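Flavodoxin (Bacillus cereus, PDB 6FSI) probably serves as a low-potential electron donor to a number of redox enzymes, using bound FMN as its redox cofactor. Local coordinates at residues D63-F68 against G99-I104. Residues are numbered along the deposited sequence; the frame is centred on the assembly and turned at random. Where two conformers were deposited one is given.
Sequences DLPDDF and GVAVDI. With FMN (flavin mononucleotide), chain B.
Leu-64, Ala-101 and Ile-104 make a small, mainly apolar contact between the loop that follows strand 51-55 and the first turn of helix 100-111, beside the FMN site of the flavodoxin fold. No hydrogen bond joins the two segments, and together they bury about 200 Å². The backbones come closest at Leu-64 and Ala-101, whose CA atoms are 5.1 Å apart. Methyl-sized Ala-101 suits this spot: its CB heads for the loop and meets Leu-64 CD2 at 3.9 Å, while the backbone oxygen of Asp-63 lies 4.0 Å from the same CB. Pro-65 adds a looser touch through its ring CD.

Leu-64 supplies the reach from the loop side. Its CG stands anti to the carbonyl carbon (chi1 -63°), and the CD2 branch extends to the helix, where it touches both Ala-101 and Ile-104, three residues apart and so on the same side of the helix; it also lies against the carbonyl oxygen of Ala-101. Ile-104 answers with its CG2 branch, which is anti to the backbone N and lies 3.9 Å from Leu-64 CD2; the two branched side chains pass each other at a slant. Tyr-72 of helix 69-74 touches both, extending this apolar cluster beyond the two segments.

Just before the helix, Gly-99 has a positive phi (63°), a backbone shape glycine adopts readily, and its N donates a nearly straight hydrogen bond (165°) to FMN O2, 2.9 Å away. The backbone N of Ala-101 is hydrogen-bonded to Thr-58 OG1, tying the helix start to another FMN-binding residue. Because no hydrogen bond or salt bridge links the two segments, the contact rests on van der Waals fit, mostly between aliphatic groups, whereas the N-H groups of Gly-99 and Ala-101 are taken up by the flavin and by Thr-58.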
ATOM      1  N   ASP A  63       5.057 -12.908   7.213  1.00  7.06           N
ATOM      2  CA  ASP A  63       5.859 -11.752   7.565  1.00  7.40           C
ATOM      3  C   ASP A  63       5.788 -10.664   6.489  1.00  5.23           C
ATOM      4  O   ASP A  63       5.392 -10.885   5.336  1.00  5.42           O
ATOM      5  CB  ASP A  63       7.327 -12.191   7.740  1.00 10.26           C
ATOM      6  CG  ASP A  63       7.527 -13.202   8.860  1.00 14.23           C
ATOM      7  OD1 ASP A  63       6.881 -13.067   9.914  1.00 15.22           O
ATOM      8  OD2 ASP A  63       8.346 -14.125   8.660  1.00 18.99           O
ATOM      9  N   LEU A  64       6.212  -9.474   6.865  1.00  5.11           N
ATOM     10  CA  LEU A  64       6.497  -8.422   5.901  1.00  4.32           C
ATOM     11  C   LEU A  64       7.694  -8.795   5.029  1.00  4.75           C
ATOM     12  O   LEU A  64       8.565  -9.567   5.443  1.00  5.72           O
ATOM     13  CB  LEU A  64       6.835  -7.123   6.639  1.00  5.51           C
ATOM     14  CG  LEU A  64       5.741  -6.503   7.523  1.00  5.06           C
ATOM     15  CD1 LEU A  64       6.274  -5.324   8.306  1.00  8.32           C
ATOM     16  CD2 LEU A  64       4.550  -6.078   6.688  1.00  6.01           C
ATOM     17  N   PRO A  65       7.777  -8.215   3.833  1.00  4.68           N
ATOM     18  CA  PRO A  65       9.037  -8.287   3.090  1.00  5.14           C
ATOM     19  C   PRO A  65      10.196  -7.829   3.968  1.00  5.67           C
ATOM     20  O   PRO A  65      10.095  -6.855   4.717  1.00  5.58           O
ATOM     21  CB  PRO A  65       8.811  -7.317   1.920  1.00  5.80           C
ATOM     22  CG  PRO A  65       7.303  -7.300   1.727  1.00  5.16           C
ATOM     23  CD  PRO A  65       6.777  -7.367   3.150  1.00  4.39           C
ATOM     24  N   ASP A  66      11.335  -8.502   3.825  1.00  7.00           N
ATOM     25  CA  ASP A  66      12.530  -8.090   4.564  1.00  7.04           C
ATOM     26  C   ASP A  66      12.822  -6.593   4.391  1.00  5.96           C
ATOM     27  O   ASP A  66      13.192  -5.898   5.348  1.00  6.52           O
ATOM     28  CB  ASP A  66      13.769  -8.886   4.118  1.00  9.52           C
ATOM     29  CG  ASP A  66      13.739 -10.339   4.549  1.00 13.53           C
ATOM     30  OD1 ASP A  66      12.983 -10.699   5.472  1.00 14.83           O
ATOM     31  OD2 ASP A  66      14.535 -11.123   3.980  1.00 16.94           O
ATOM     32  N   ASP A  67      12.657  -6.073   3.179  1.00  6.40           N
ATOM     33  CA  ASP A  67      12.985  -4.684   2.894  1.00  6.56           C
ATOM     34  C   ASP A  67      12.045  -3.689   3.558  1.00  6.00           C
ATOM     35  O   ASP A  67      12.390  -2.510   3.612  1.00  7.41           O
ATOM     36  CB  ASP A  67      13.017  -4.479   1.369  1.00  8.54           C
ATOM     37  CG  ASP A  67      14.145  -5.246   0.701  1.00 11.04           C
ATOM     38  OD1 ASP A  67      15.189  -5.458   1.364  1.00 11.68           O
ATOM     39  OD2 ASP A  67      14.000  -5.614  -0.487  1.00 13.42           O
ATOM     40  N   PHE A  68      10.887  -4.125   4.066  1.00  5.26           N
ATOM     41  CA  PHE A  68       9.961  -3.249   4.786  1.00  4.45           C
ATOM     42  C   PHE A  68      10.248  -3.161   6.286  1.00  4.87           C
ATOM     43  O   PHE A  68       9.626  -2.334   6.961  1.00  6.00           O
ATOM     44  CB  PHE A  68       8.493  -3.712   4.604  1.00  4.36           C
ATOM     45  CG  PHE A  68       7.607  -2.744   3.824  1.00  4.18           C
ATOM     46  CD1 PHE A  68       7.304  -1.495   4.338  1.00  5.87           C
ATOM     47  CD2 PHE A  68       7.064  -3.094   2.590  1.00  4.10           C
ATOM     48  CE1 PHE A  68       6.493  -0.607   3.628  1.00  6.85           C
ATOM     49  CE2 PHE A  68       6.261  -2.217   1.879  1.00  4.85           C
ATOM     50  CZ  PHE A  68       5.960  -0.961   2.415  1.00  5.97           C
ATOM     51  N   GLY A  99      -1.694 -13.218   2.605  1.00  3.72           N
ATOM     52  CA  GLY A  99      -1.742 -11.767   2.481  1.00  3.98           C
ATOM     53  C   GLY A  99      -1.609 -11.001   3.784  1.00  3.33           C
ATOM     54  O   GLY A  99      -1.981  -9.824   3.835  1.00  4.03           O
ATOM     55  N   VAL A 100      -1.088 -11.625   4.849  0.77  2.85           N
ATOM     56  CA  VAL A 100      -1.139 -10.940   6.140  0.77  3.32           C
ATOM     57  C   VAL A 100      -0.209  -9.732   6.203  0.77  2.75           C
ATOM     58  O   VAL A 100      -0.377  -8.891   7.096  0.77  3.52           O
ATOM     59  CB  VAL A 100      -0.974 -11.887   7.350  0.77  3.03           C
ATOM     60  CG1 VAL A 100      -2.150 -12.855   7.437  0.77  3.25           C
ATOM     61  CG2 VAL A 100       0.381 -12.563   7.321  0.77  4.95           C
ATOM     62  N   ALA A 101       0.753  -9.578   5.287  1.00  3.11           N
ATOM     63  CA  ALA A 101       1.482  -8.309   5.244  1.00  3.07           C
ATOM     64  C   ALA A 101       0.529  -7.124   5.070  1.00  2.13           C
ATOM     65  O   ALA A 101       0.767  -6.036   5.612  1.00  3.36           O
ATOM     66  CB  ALA A 101       2.538  -8.317   4.136  1.00  3.98           C
ATOM     67  N   VAL A 102      -0.527  -7.300   4.267  1.00  2.61           N
ATOM     68  CA  VAL A 102      -1.541  -6.252   4.098  1.00  2.88           C
ATOM     69  C   VAL A 102      -2.178  -5.901   5.441  1.00  2.70           C
ATOM     70  O   VAL A 102      -2.313  -4.723   5.810  1.00  3.42           O
ATOM     71  CB  VAL A 102      -2.582  -6.693   3.046  1.00  3.16           C
ATOM     72  CG1 VAL A 102      -3.777  -5.751   2.999  1.00  4.15           C
ATOM     73  CG2 VAL A 102      -1.937  -6.822   1.660  1.00  3.94           C
ATOM     74  N   ASP A 103      -2.588  -6.921   6.190  1.00  3.26           N
ATOM     75  CA  ASP A 103      -3.234  -6.720   7.490  1.00  3.37           C
ATOM     76  C   ASP A 103      -2.279  -6.099   8.507  1.00  3.07           C
ATOM     77  O   ASP A 103      -2.685  -5.245   9.298  1.00  4.06           O
ATOM     78  CB  ASP A 103      -3.792  -8.052   7.986  1.00  3.77           C
ATOM     79  CG  ASP A 103      -4.753  -8.677   6.999  1.00  4.25           C
ATOM     80  OD1 ASP A 103      -5.835  -8.095   6.790  1.00  6.05           O
ATOM     81  OD2 ASP A 103      -4.440  -9.740   6.421  1.00  5.16           O
ATOM     82  N   ILE A 104      -1.006  -6.503   8.487  1.00  3.37           N
ATOM     83  CA  ILE A 104      -0.001  -5.949   9.392  1.00  3.36           C
ATOM     84  C   ILE A 104       0.196  -4.457   9.121  1.00  3.20           C
ATOM     85  O   ILE A 104       0.270  -3.637  10.051  1.00  3.72           O
ATOM     86  CB  ILE A 104       1.322  -6.733   9.259  1.00  3.93           C
ATOM     87  CG1 ILE A 104       1.164  -8.164   9.805  1.00  5.49           C
ATOM     88  CG2 ILE A 104       2.482  -5.988   9.966  1.00  6.10           C
ATOM     89  CD1 ILE A 104       2.272  -9.121   9.397  1.00  8.25           C
TER
HETATM   90  N1  FMN B1001       2.185 -15.350   0.418  1.00  9.92           N
HETATM   91  C2  FMN B1001       1.214 -15.263   1.403  1.00  9.71           C
HETATM   92  O2  FMN B1001       0.075 -14.899   1.074  1.00  8.92           O
HETATM   93  N3  FMN B1001       1.542 -15.629   2.707  1.00  9.96           N
HETATM   94  C4  FMN B1001       2.802 -15.999   3.114  1.00 10.67           C
HETATM   95  O4  FMN B1001       2.986 -16.312   4.331  1.00 11.61           O
HETATM   96  C4A FMN B1001       3.783 -16.045   2.098  1.00 11.58           C
HETATM   97  N5  FMN B1001       5.113 -16.367   2.350  1.00 15.35           N
HETATM   98  C5A FMN B1001       6.011 -16.578   1.293  1.00 15.43           C
HETATM   99  C6  FMN B1001       7.309 -17.007   1.549  1.00 17.24           C
HETATM  100  C7  FMN B1001       8.221 -17.218   0.524  1.00 17.23           C
HETATM  101  C7M FMN B1001       9.635 -17.650   0.866  1.00 17.71           C
HETATM  102  C8  FMN B1001       7.835 -16.967  -0.799  1.00 17.05           C
HETATM  103  C8M FMN B1001       8.846 -17.204  -1.890  1.00 17.88           C
HETATM  104  C9  FMN B1001       6.529 -16.507  -1.073  1.00 13.46           C
HETATM  105  C9A FMN B1001       5.630 -16.292  -0.018  1.00 11.76           C
HETATM  106  N10 FMN B1001       4.334 -15.851  -0.271  1.00 10.77           N
HETATM  107  C10 FMN B1001       3.438 -15.731   0.765  1.00 10.63           C
HETATM  108  C1' FMN B1001       3.869 -15.600  -1.683  1.00 11.59           C
HETATM  109  C2' FMN B1001       4.184 -14.218  -2.258  1.00 10.87           C
HETATM  110  O2' FMN B1001       3.617 -13.182  -1.468  1.00 11.82           O
HETATM  111  C3' FMN B1001       3.595 -14.179  -3.686  1.00  9.51           C
HETATM  112  O3' FMN B1001       4.365 -14.966  -4.586  1.00 11.04           O
HETATM  113  C4' FMN B1001       3.428 -12.780  -4.298  1.00  9.20           C
HETATM  114  O4' FMN B1001       2.760 -12.817  -5.579  1.00  6.57           O
HETATM  115  C5' FMN B1001       4.754 -12.044  -4.443  1.00  8.80           C
HETATM  116  O5' FMN B1001       4.402 -10.709  -4.859  1.00  5.96           O
HETATM  117  P   FMN B1001       5.483  -9.990  -5.720  1.00  4.74           P
HETATM  118  O1P FMN B1001       5.430 -10.518  -7.113  1.00  5.43           O
HETATM  119  O2P FMN B1001       5.130  -8.535  -5.723  1.00  4.57           O
HETATM  120  O3P FMN B1001       6.851 -10.237  -5.112  1.00  6.47           O